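Citrate synthase (Thermotoga maritima, PDB 2P2W) probably catalyses the condensation of oxaloacetate with acetyl-CoA and water to give citrate and CoA, a step of the tricarboxylic acid cycle. Local coordinates at residues H89-D92 with V93-F97; A127-Y130 with R131-K134; R314-F317 with T318-A322. All blocks are in the same frame, centred on the assembly; numbering follows the deposited sequence.

Contact 1: H89-D92 with V93-F97; sequences HYID and VLKIF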
ATOM      1  N   HIS A  89      -3.923 -16.478   2.052  1.00 20.48           N
ATOM      2  CA  HIS A  89      -5.152 -15.715   1.863  1.00 20.67           C
ATOM      3  C   HIS A  89      -5.055 -15.209   0.420  1.00 19.63           C
ATOM      4  O   HIS A  89      -3.976 -14.812  -0.032  1.00 18.38           O
ATOM      5  CB  HIS A  89      -5.207 -14.542   2.850  1.00 21.75           C
ATOM      6  CG  HIS A  89      -6.493 -13.770   2.814  1.00 24.29           C
ATOM      7  ND1 HIS A  89      -6.785 -12.853   1.827  1.00 22.72           N
ATOM      8  CD2 HIS A  89      -7.559 -13.772   3.653  1.00 23.97           C
ATOM      9  CE1 HIS A  89      -7.973 -12.320   2.060  1.00 25.03           C
ATOM     10  NE2 HIS A  89      -8.463 -12.860   3.162  1.00 24.67           N
ATOM     11  N   TYR A  90      -6.167 -15.225  -0.306  1.00 19.19           N
ATOM     12  CA  TYR A  90      -6.150 -14.794  -1.705  1.00 18.72           C
ATOM     13  C   TYR A  90      -5.657 -13.373  -1.976  1.00 19.89           C
ATOM     14  O   TYR A  90      -5.038 -13.126  -3.013  1.00 20.19           O
ATOM     15  CB  TYR A  90      -7.528 -15.030  -2.329  1.00 19.01           C
ATOM     16  CG  TYR A  90      -7.769 -16.493  -2.617  1.00 20.27           C
ATOM     17  CD1 TYR A  90      -7.320 -17.071  -3.806  1.00 22.23           C
ATOM     18  CD2 TYR A  90      -8.377 -17.322  -1.671  1.00 22.05           C
ATOM     19  CE1 TYR A  90      -7.467 -18.436  -4.047  1.00 21.86           C
ATOM     20  CE2 TYR A  90      -8.526 -18.691  -1.901  1.00 21.95           C
ATOM     21  CZ  TYR A  90      -8.066 -19.238  -3.093  1.00 22.28           C
ATOM     22  OH  TYR A  90      -8.191 -20.590  -3.325  1.00 21.61           O
ATOM     23  N   ILE A  91      -5.912 -12.439  -1.065  1.00 19.59           N
ATOM     24  CA  ILE A  91      -5.428 -11.074  -1.265  1.00 19.64           C
ATOM     25  C   ILE A  91      -3.896 -11.102  -1.304  1.00 20.33           C
ATOM     26  O   ILE A  91      -3.269 -10.401  -2.107  1.00 18.47           O
ATOM     27  CB  ILE A  91      -5.888 -10.120  -0.125  1.00 19.63           C
ATOM     28  CG1 ILE A  91      -7.379  -9.788  -0.278  1.00 18.76           C
ATOM     29  CG2 ILE A  91      -5.052  -8.835  -0.142  1.00 20.10           C
ATOM     30  CD1 ILE A  91      -7.727  -8.964  -1.520  1.00 18.82           C
ATOM     31  N   ASP A  92      -3.295 -11.917  -0.437  1.00 20.27           N
ATOM     32  CA  ASP A  92      -1.840 -12.028  -0.391  1.00 21.55           C
ATOM     33  C   ASP A  92      -1.306 -12.689  -1.658  1.00 21.53           C
ATOM     34  O   ASP A  92      -0.233 -12.333  -2.149  1.00 21.80           O
ATOM     35  CB  ASP A  92      -1.392 -12.818   0.842  1.00 22.08           C
ATOM     36  CG  ASP A  92      -1.603 -12.043   2.133  1.00 25.42           C
ATOM     37  OD1 ASP A  92      -1.714 -10.802   2.063  1.00 25.18           O
ATOM     38  OD2 ASP A  92      -1.648 -12.669   3.211  1.00 26.79           O
ATOM     39  N   VAL A  93      -2.059 -13.653  -2.178  1.00 19.90           N
ATOM     40  CA  VAL A  93      -1.675 -14.347  -3.402  1.00 20.44           C
ATOM     41  C   VAL A  93      -1.572 -13.319  -4.527  1.00 19.84           C
ATOM     42  O   VAL A  93      -0.617 -13.332  -5.313  1.00 20.15           O
ATOM     43  CB  VAL A  93      -2.722 -15.429  -3.772  1.00 20.28           C
ATOM     44  CG1 VAL A  93      -2.426 -16.001  -5.149  1.00 21.15           C
ATOM     45  CG2 VAL A  93      -2.695 -16.540  -2.726  1.00 22.31           C
ATOM     46  N   LEU A  94      -2.556 -12.424  -4.594  1.00 19.73           N
ATOM     47  CA  LEU A  94      -2.563 -11.371  -5.606  1.00 19.79           C
ATOM     48  C   LEU A  94      -1.324 -10.481  -5.466  1.00 20.82           C
ATOM     49  O   LEU A  94      -0.692 -10.133  -6.462  1.00 20.69           O
ATOM     50  CB  LEU A  94      -3.832 -10.520  -5.482  1.00 19.59           C
ATOM     51  CG  LEU A  94      -5.131 -11.149  -6.001  1.00 19.81           C
ATOM     52  CD1 LEU A  94      -6.328 -10.300  -5.593  1.00 17.89           C
ATOM     53  CD2 LEU A  94      -5.055 -11.283  -7.511  1.00 19.01           C
ATOM     54  N   LYS A  95      -0.978 -10.115  -4.232  1.00 20.58           N
ATOM     55  CA  LYS A  95       0.194  -9.270  -3.991  1.00 20.17           C
ATOM     56  C   LYS A  95       1.442  -9.907  -4.583  1.00 19.88           C
ATOM     57  O   LYS A  95       2.224  -9.260  -5.288  1.00 19.96           O
ATOM     58  CB  LYS A  95       0.436  -9.078  -2.494  1.00 20.61           C
ATOM     59  CG  LYS A  95      -0.561  -8.206  -1.761  1.00 21.23           C
ATOM     60  CD  LYS A  95      -0.189  -8.218  -0.292  1.00 24.68           C
ATOM     61  CE  LYS A  95      -1.324  -7.757   0.595  1.00 25.86           C
ATOM     62  NZ  LYS A  95      -0.964  -7.987   2.021  1.00 26.34           N
ATOM     63  N   ILE A  96       1.628 -11.185  -4.267  1.00 20.38           N
ATOM     64  CA  ILE A  96       2.780 -11.940  -4.747  1.00 19.57           C
ATOM     65  C   ILE A  96       2.921 -11.894  -6.261  1.00 19.28           C
ATOM     66  O   ILE A  96       3.965 -11.509  -6.788  1.00 19.23           O
ATOM     67  CB  ILE A  96       2.689 -13.421  -4.319  1.00 19.81           C
ATOM     68  CG1 ILE A  96       2.757 -13.529  -2.793  1.00 18.84           C
ATOM     69  CG2 ILE A  96       3.815 -14.221  -4.973  1.00 21.77           C
ATOM     70  CD1 ILE A  96       2.455 -14.929  -2.260  1.00 19.26           C
ATOM     71  N   PHE A  97       1.870 -12.288  -6.966  1.00 19.31           N
ATOM     72  CA  PHE A  97       1.971 -12.355  -8.421  1.00 20.52           C
ATOM     73  C   PHE A  97       2.039 -10.969  -9.098  1.00 21.59           C
ATOM     74  O   PHE A  97       2.441 -10.834 -10.244  1.00 22.84           O
ATOM     75  CB  PHE A  97       0.798 -13.187  -8.963  1.00 19.61           C
ATOM     76  CG  PHE A  97       1.055 -14.651  -8.718  1.00 19.85           C
ATOM     77  CD1 PHE A  97       2.017 -15.320  -9.467  1.00 21.20           C
ATOM     78  CD2 PHE A  97       0.372 -15.319  -7.712  1.00 18.93           C
ATOM     79  CE1 PHE A  97       2.301 -16.655  -9.201  1.00 22.30           C
ATOM     80  CE2 PHE A  97       0.661 -16.655  -7.450  1.00 20.80           C
ATOM     81  CZ  PHE A  97       1.629 -17.329  -8.185  1.00 21.64           C
TER
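From H89 O, which accepts from V93 N at 3.1 Å, to D92 O, which accepts from I96 N at 3.0 Å, four successive i-to-i+4 backbone bonds wind the first turns of helix 90-98. H89 is the N-cap of this helix: its side chain folds back so that ND1 accepts from I91 N at 3.0 Å, the donor lying 17° out of the ring plane, while NE2 on the far side of the ring is bonded to E216. One turn on, D92 and K95 run side by side and form an i-to-i+3 salt bridge in a buried setting. D92 OD2 has a second cation, K207, and K95 NZ also bonds S197 of the second subunit, so the pair sits at the dimer contact. K95 CG lies beside the backbone N (chi1 -71°), and the extended chain beyond it passes I91, whose CG2 packs on K95 CE at 4.0 Å. An alanine in place of K95 would probably leave D92 OD1 without its cation on this turn and take the CE packing from I91 CG2. At the bridge itself, K95 NZ meets D92 OD1 at 2.9 Å, nearly along the C-O axis.

Contact 2: A127-Y130 with R131-K134; sequences AYYY and RYSK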
ATOM      1  N   ALA A 127      -7.984 -18.216  -9.779  1.00 19.57           N
ATOM      2  CA  ALA A 127      -8.398 -19.551 -10.191  1.00 20.43           C
ATOM      3  C   ALA A 127      -7.249 -20.553 -10.103  1.00 21.14           C
ATOM      4  O   ALA A 127      -7.420 -21.657  -9.582  1.00 22.47           O
ATOM      5  CB  ALA A 127      -8.963 -19.509 -11.605  1.00 22.78           C
ATOM      6  N   TYR A 128      -6.079 -20.167 -10.603  1.00 19.84           N
ATOM      7  CA  TYR A 128      -4.915 -21.047 -10.561  1.00 20.37           C
ATOM      8  C   TYR A 128      -4.539 -21.433  -9.138  1.00 20.77           C
ATOM      9  O   TYR A 128      -4.230 -22.595  -8.868  1.00 21.02           O
ATOM     10  CB  TYR A 128      -3.707 -20.377 -11.215  1.00 20.72           C
ATOM     11  CG  TYR A 128      -3.642 -20.482 -12.728  1.00 20.81           C
ATOM     12  CD1 TYR A 128      -4.738 -20.911 -13.478  1.00 21.44           C
ATOM     13  CD2 TYR A 128      -2.479 -20.129 -13.407  1.00 22.48           C
ATOM     14  CE1 TYR A 128      -4.671 -20.982 -14.878  1.00 22.79           C
ATOM     15  CE2 TYR A 128      -2.401 -20.193 -14.792  1.00 23.02           C
ATOM     16  CZ  TYR A 128      -3.496 -20.618 -15.522  1.00 23.99           C
ATOM     17  OH  TYR A 128      -3.406 -20.664 -16.894  1.00 26.39           O
ATOM     18  N   TYR A 129      -4.546 -20.461  -8.229  1.00 19.37           N
ATOM     19  CA  TYR A 129      -4.179 -20.760  -6.851  1.00 20.08           C
ATOM     20  C   TYR A 129      -5.230 -21.652  -6.202  1.00 19.88           C
ATOM     21  O   TYR A 129      -4.907 -22.516  -5.391  1.00 20.78           O
ATOM     22  CB  TYR A 129      -3.996 -19.476  -6.035  1.00 20.86           C
ATOM     23  CG  TYR A 129      -3.464 -19.751  -4.649  1.00 21.29           C
ATOM     24  CD1 TYR A 129      -2.100 -19.974  -4.436  1.00 20.56           C
ATOM     25  CD2 TYR A 129      -4.329 -19.881  -3.567  1.00 21.92           C
ATOM     26  CE1 TYR A 129      -1.616 -20.330  -3.174  1.00 23.24           C
ATOM     27  CE2 TYR A 129      -3.855 -20.231  -2.304  1.00 22.97           C
ATOM     28  CZ  TYR A 129      -2.502 -20.457  -2.114  1.00 22.83           C
ATOM     29  OH  TYR A 129      -2.046 -20.811  -0.864  1.00 22.69           O
ATOM     30  N   TYR A 130      -6.486 -21.439  -6.569  1.00 20.20           N
ATOM     31  CA  TYR A 130      -7.577 -22.242  -6.042  1.00 21.63           C
ATOM     32  C   TYR A 130      -7.377 -23.709  -6.434  1.00 22.53           C
ATOM     33  O   TYR A 130      -7.398 -24.599  -5.578  1.00 23.21           O
ATOM     34  CB  TYR A 130      -8.904 -21.733  -6.598  1.00 22.24           C
ATOM     35  CG  TYR A 130     -10.105 -22.534  -6.162  1.00 23.48           C
ATOM     36  CD1 TYR A 130     -10.508 -22.553  -4.827  1.00 24.42           C
ATOM     37  CD2 TYR A 130     -10.850 -23.263  -7.089  1.00 25.37           C
ATOM     38  CE1 TYR A 130     -11.628 -23.278  -4.425  1.00 25.42           C
ATOM     39  CE2 TYR A 130     -11.971 -23.989  -6.698  1.00 25.11           C
ATOM     40  CZ  TYR A 130     -12.354 -23.992  -5.366  1.00 27.08           C
ATOM     41  OH  TYR A 130     -13.461 -24.711  -4.977  1.00 28.98           O
ATOM     42  N   ARG A 131      -7.183 -23.948  -7.731  1.00 22.38           N
ATOM     43  CA  ARG A 131      -6.980 -25.300  -8.249  1.00 22.92           C
ATOM     44  C   ARG A 131      -5.741 -25.928  -7.619  1.00 23.64           C
ATOM     45  O   ARG A 131      -5.770 -27.076  -7.169  1.00 24.48           O
ATOM     46  CB  ARG A 131      -6.812 -25.267  -9.771  1.00 24.30           C
ATOM     47  CG  ARG A 131      -7.967 -24.619 -10.516  1.00 25.93           C
ATOM     48  CD  ARG A 131      -9.228 -25.477 -10.479  1.00 28.74           C
ATOM     49  NE  ARG A 131      -9.071 -26.721 -11.228  1.00 29.75           N
ATOM     50  CZ  ARG A 131     -10.063 -27.574 -11.472  1.00 31.42           C
ATOM     51  NH1 ARG A 131     -11.287 -27.315 -11.029  1.00 32.61           N
ATOM     52  NH2 ARG A 131      -9.833 -28.687 -12.156  1.00 32.52           N
ATOM     53  N   TYR A 132      -4.653 -25.164  -7.600  1.00 23.20           N
ATOM     54  CA  TYR A 132      -3.393 -25.618  -7.029  1.00 24.08           C
ATOM     55  C   TYR A 132      -3.535 -25.995  -5.558  1.00 25.32           C
ATOM     56  O   TYR A 132      -3.165 -27.097  -5.153  1.00 25.81           O
ATOM     57  CB  TYR A 132      -2.330 -24.525  -7.175  1.00 23.32           C
ATOM     58  CG  TYR A 132      -1.115 -24.725  -6.298  1.00 23.35           C
ATOM     59  CD1 TYR A 132      -0.253 -25.805  -6.499  1.00 22.69           C
ATOM     60  CD2 TYR A 132      -0.828 -23.836  -5.262  1.00 22.97           C
ATOM     61  CE1 TYR A 132       0.868 -25.992  -5.688  1.00 22.46           C
ATOM     62  CE2 TYR A 132       0.285 -24.014  -4.445  1.00 23.20           C
ATOM     63  CZ  TYR A 132       1.129 -25.095  -4.665  1.00 23.31           C
ATOM     64  OH  TYR A 132       2.231 -25.270  -3.860  1.00 22.94           O
ATOM     65  N   SER A 133      -4.079 -25.079  -4.763  1.00 24.72           N
ATOM     66  CA  SER A 133      -4.246 -25.319  -3.333  1.00 27.52           C
ATOM     67  C   SER A 133      -5.083 -26.560  -3.031  1.00 28.51           C
ATOM     68  O   SER A 133      -4.941 -27.167  -1.972  1.00 28.39           O
ATOM     69  CB  SER A 133      -4.871 -24.094  -2.657  1.00 28.15           C
ATOM     70  OG  SER A 133      -6.172 -23.841  -3.158  1.00 33.13           O
ATOM     71  N   LYS A 134      -5.951 -26.940  -3.961  1.00 29.30           N
ATOM     72  CA  LYS A 134      -6.797 -28.111  -3.766  1.00 31.68           C
ATOM     73  C   LYS A 134      -6.315 -29.342  -4.529  1.00 31.92           C
ATOM     74  O   LYS A 134      -7.041 -30.330  -4.650  1.00 31.53           O
ATOM     75  CB  LYS A 134      -8.239 -27.778  -4.147  1.00 33.66           C
ATOM     76  CG  LYS A 134      -8.867 -26.769  -3.201  1.00 37.93           C
ATOM     77  CD  LYS A 134     -10.352 -26.592  -3.442  1.00 41.85           C
ATOM     78  CE  LYS A 134     -11.038 -26.129  -2.168  1.00 44.91           C
ATOM     79  NZ  LYS A 134     -12.499 -25.906  -2.356  1.00 50.07           N
TER
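Y130 and K134, Y129 and Y132, and S133 against the backbone mark the C-terminal end of helix 110-133, K134 being the first residue beyond it. The backbone bonds come first: R131 N to A127 O, Y132 N to Y128 O and S133 N to Y129 O are regular, the last at 2.8 Å. The fourth, K134 N to Y130 O, is longer at 3.2 Å and more bent (135° at the hydrogen), as K134 is already leaving helical geometry.

Among polar side chains, S133 OG sits between its own backbone N and carbonyl carbon (chi1 63°), which turns it back onto the preceding turn, as is common for helical serines. There it lies 2.8 Å from Y130 O and 2.9 Å from Y129 O, and its single proton could go to either. K134 reaches back with an extended chain beyond CG, and its NZ donates to Y130 OH at 3.0 Å while K134 CD packs 3.7 Å from Y130 CE1.

Apolar contact is lighter. Y129 CD1 comes to the edge of the Y132 ring, 4.1 Å from Y132 CD2, and Y129 CE2 lies 4.0 Å from S133 CB. Both phenols point out of the helix to loop carbonyls, Y129 OH to P85 O and Y132 OH to L84 O, while R131 NE goes to E137 O.

Around this helix end, Y128, Y129 and Y132 pack on helix 75-81, Y129, Y130 and S133 meet helix 90-98, and A127 and Y130 lie against helix 147-156.

Contact 3: R314-F317 with T318-A322; sequences RNMF and TALFA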
ATOM      1  N   ARG A 314     -14.680 -18.466   1.420  1.00 20.61           N
ATOM      2  CA  ARG A 314     -14.777 -17.224   2.183  1.00 20.91           C
ATOM      3  C   ARG A 314     -13.495 -16.379   2.144  1.00 21.24           C
ATOM      4  O   ARG A 314     -13.529 -15.155   2.160  1.00 20.60           O
ATOM      5  CB  ARG A 314     -15.155 -17.571   3.625  1.00 21.53           C
ATOM      6  CG  ARG A 314     -16.553 -18.185   3.699  1.00 21.41           C
ATOM      7  CD  ARG A 314     -17.039 -18.412   5.135  1.00 21.05           C
ATOM      8  NE  ARG A 314     -18.433 -18.871   5.111  1.00 20.55           N
ATOM      9  CZ  ARG A 314     -19.049 -19.099   6.284  1.00 20.18           C
ATOM     10  NH1 ARG A 314     -18.406 -18.915   7.423  1.00 18.11           N
ATOM     11  NH2 ARG A 314     -20.326 -19.493   6.290  1.00 20.74           N
ATOM     12  N   ASN A 315     -12.330 -17.057   2.128  1.00 20.87           N
ATOM     13  CA  ASN A 315     -11.089 -16.286   2.132  1.00 21.53           C
ATOM     14  C   ASN A 315     -10.722 -15.743   0.742  1.00 20.40           C
ATOM     15  O   ASN A 315      -9.625 -15.248   0.501  1.00 20.49           O
ATOM     16  CB  ASN A 315      -9.958 -17.123   2.749  1.00 23.03           C
ATOM     17  CG  ASN A 315      -9.530 -18.225   1.815  1.00 24.44           C
ATOM     18  OD1 ASN A 315     -10.311 -18.761   1.035  1.00 25.39           O
ATOM     19  ND2 ASN A 315      -8.243 -18.595   1.934  1.00 28.12           N
ATOM     20  N   MET A 316     -11.691 -15.870  -0.200  1.00 19.85           N
ATOM     21  CA  MET A 316     -11.531 -15.252  -1.516  1.00 19.20           C
ATOM     22  C   MET A 316     -12.497 -14.066  -1.725  1.00 18.83           C
ATOM     23  O   MET A 316     -12.428 -13.344  -2.717  1.00 18.21           O
ATOM     24  CB  MET A 316     -11.758 -16.315  -2.609  1.00 20.26           C
ATOM     25  CG  MET A 316     -11.358 -15.813  -4.001  1.00 21.21           C
ATOM     26  SD  MET A 316     -11.990 -16.848  -5.331  1.00 23.05           S
ATOM     27  CE  MET A 316     -10.827 -18.211  -5.164  1.00 21.97           C
ATOM     28  N   PHE A 317     -13.447 -13.903  -0.767  1.00 17.78           N
ATOM     29  CA  PHE A 317     -14.451 -12.832  -0.903  1.00 18.23           C
ATOM     30  C   PHE A 317     -13.802 -11.442  -1.150  1.00 18.50           C
ATOM     31  O   PHE A 317     -14.217 -10.702  -2.030  1.00 17.52           O
ATOM     32  CB  PHE A 317     -15.292 -12.773   0.380  1.00 17.05           C
ATOM     33  CG  PHE A 317     -16.290 -13.901   0.484  1.00 17.36           C
ATOM     34  CD1 PHE A 317     -16.246 -14.982  -0.391  1.00 16.56           C
ATOM     35  CD2 PHE A 317     -17.233 -13.879   1.505  1.00 17.83           C
ATOM     36  CE1 PHE A 317     -17.147 -16.036  -0.237  1.00 18.40           C
ATOM     37  CE2 PHE A 317     -18.129 -14.938   1.654  1.00 18.30           C
ATOM     38  CZ  PHE A 317     -18.087 -16.017   0.785  1.00 18.49           C
ATOM     39  N   THR A 318     -12.790 -11.079  -0.365  1.00 18.14           N
ATOM     40  CA  THR A 318     -12.153  -9.781  -0.554  1.00 19.50           C
ATOM     41  C   THR A 318     -11.440  -9.730  -1.907  1.00 18.71           C
ATOM     42  O   THR A 318     -11.383  -8.681  -2.548  1.00 19.83           O
ATOM     43  CB  THR A 318     -11.135  -9.471   0.574  1.00 21.44           C
ATOM     44  OG1 THR A 318     -11.794  -9.529   1.843  1.00 25.43           O
ATOM     45  CG2 THR A 318     -10.561  -8.072   0.398  1.00 23.97           C
ATOM     46  N   ALA A 319     -10.903 -10.866  -2.345  1.00 18.35           N
ATOM     47  CA  ALA A 319     -10.208 -10.920  -3.631  1.00 18.34           C
ATOM     48  C   ALA A 319     -11.212 -10.768  -4.775  1.00 17.69           C
ATOM     49  O   ALA A 319     -10.874 -10.255  -5.844  1.00 16.85           O
ATOM     50  CB  ALA A 319      -9.442 -12.235  -3.764  1.00 17.22           C
ATOM     51  N   LEU A 320     -12.445 -11.220  -4.555  1.00 16.96           N
ATOM     52  CA  LEU A 320     -13.487 -11.093  -5.576  1.00 17.24           C
ATOM     53  C   LEU A 320     -13.848  -9.616  -5.702  1.00 17.39           C
ATOM     54  O   LEU A 320     -14.118  -9.117  -6.796  1.00 18.28           O
ATOM     55  CB  LEU A 320     -14.726 -11.904  -5.188  1.00 15.17           C
ATOM     56  CG  LEU A 320     -14.553 -13.424  -5.264  1.00 16.14           C
ATOM     57  CD1 LEU A 320     -15.771 -14.103  -4.640  1.00 17.25           C
ATOM     58  CD2 LEU A 320     -14.368 -13.858  -6.713  1.00 17.71           C
ATOM     59  N   PHE A 321     -13.857  -8.930  -4.564  1.00 16.87           N
ATOM     60  CA  PHE A 321     -14.140  -7.502  -4.512  1.00 15.91           C
ATOM     61  C   PHE A 321     -13.040  -6.816  -5.334  1.00 16.29           C
ATOM     62  O   PHE A 321     -13.320  -5.981  -6.199  1.00 16.04           O
ATOM     63  CB  PHE A 321     -14.083  -7.036  -3.048  1.00 16.63           C
ATOM     64  CG  PHE A 321     -14.638  -5.652  -2.802  1.00 16.68           C
ATOM     65  CD1 PHE A 321     -14.639  -4.680  -3.800  1.00 18.12           C
ATOM     66  CD2 PHE A 321     -15.115  -5.307  -1.536  1.00 18.10           C
ATOM     67  CE1 PHE A 321     -15.104  -3.388  -3.542  1.00 17.58           C
ATOM     68  CE2 PHE A 321     -15.583  -4.017  -1.267  1.00 17.99           C
ATOM     69  CZ  PHE A 321     -15.577  -3.057  -2.271  1.00 17.22           C
ATOM     70  N   ALA A 322     -11.790  -7.195  -5.072  1.00 15.80           N
ATOM     71  CA  ALA A 322     -10.640  -6.616  -5.767  1.00 16.76           C
ATOM     72  C   ALA A 322     -10.648  -6.869  -7.276  1.00 16.94           C
ATOM     73  O   ALA A 322     -10.240  -6.014  -8.063  1.00 16.90           O
ATOM     74  CB  ALA A 322      -9.340  -7.152  -5.158  1.00 17.17           C
TER
HETATM   75  O   HOH W   1     -10.028 -12.727  -0.285  1.00 19.29           O
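M316 and F317 meet A319, L320 and F321 in a local, buried contact at the start of helix 317-337, where the loop after helix 299-309 turns into the helix. M316 O accepts from L320 N at 2.8 Å, nearly in line with its carbonyl, and F317 O takes F321 N at 3.1 Å; L320 N also makes a weak bond to F317 O. A water ties the loop to the first turn: it donates to N315 O at 2.7 Å and accepts from A319 N at 2.9 Å, so this buried amide near the helix start has a partner.

The side chains add an apolar layer. M316 CG stands opposite its backbone N (chi1 -169°), which carries the thioether along the helix: CG rests 4.1 Å from A319 CB, and SD lies 4.1 Å from L320 CD2. On the F317 ring, R314 CA sits over the centre of one face, 3.5 Å above the plane, and the loop thus folds back on the ring. L320 CD1 approaches F317 only loosely, while L320 also packs on F307 of helix 299-309.

F321 leads from this turn to the citrate site, probably the active site. Its side chain is about 4 Å from the bound citrate anion, and also about 4 Å from that of D300, a predicted catalytic residue; the turn thus helps wall that site in the mainly helical citrate synthase fold.

How the contacts relate
Y90 is the hub: its ring meets Y129 of contact 2 edge to face, and its other contacts reach N315, M316 and A319 of contact 3. Contact 1 thus lies between the other two, which barely touch each other, through M316 CE and Y130 CB. Contacts 1 and 3 are both helix starts and largely buried; contact 2 is a helix end, farthest from the chain centre, with K134 exposed. Their chemistry follows place. The 89-97 turn buries a charged pair at the subunit interface, 127-134 relies on hydroxyls and aromatic rings, and 314-322 is mostly apolar, with one water, beside the citrate.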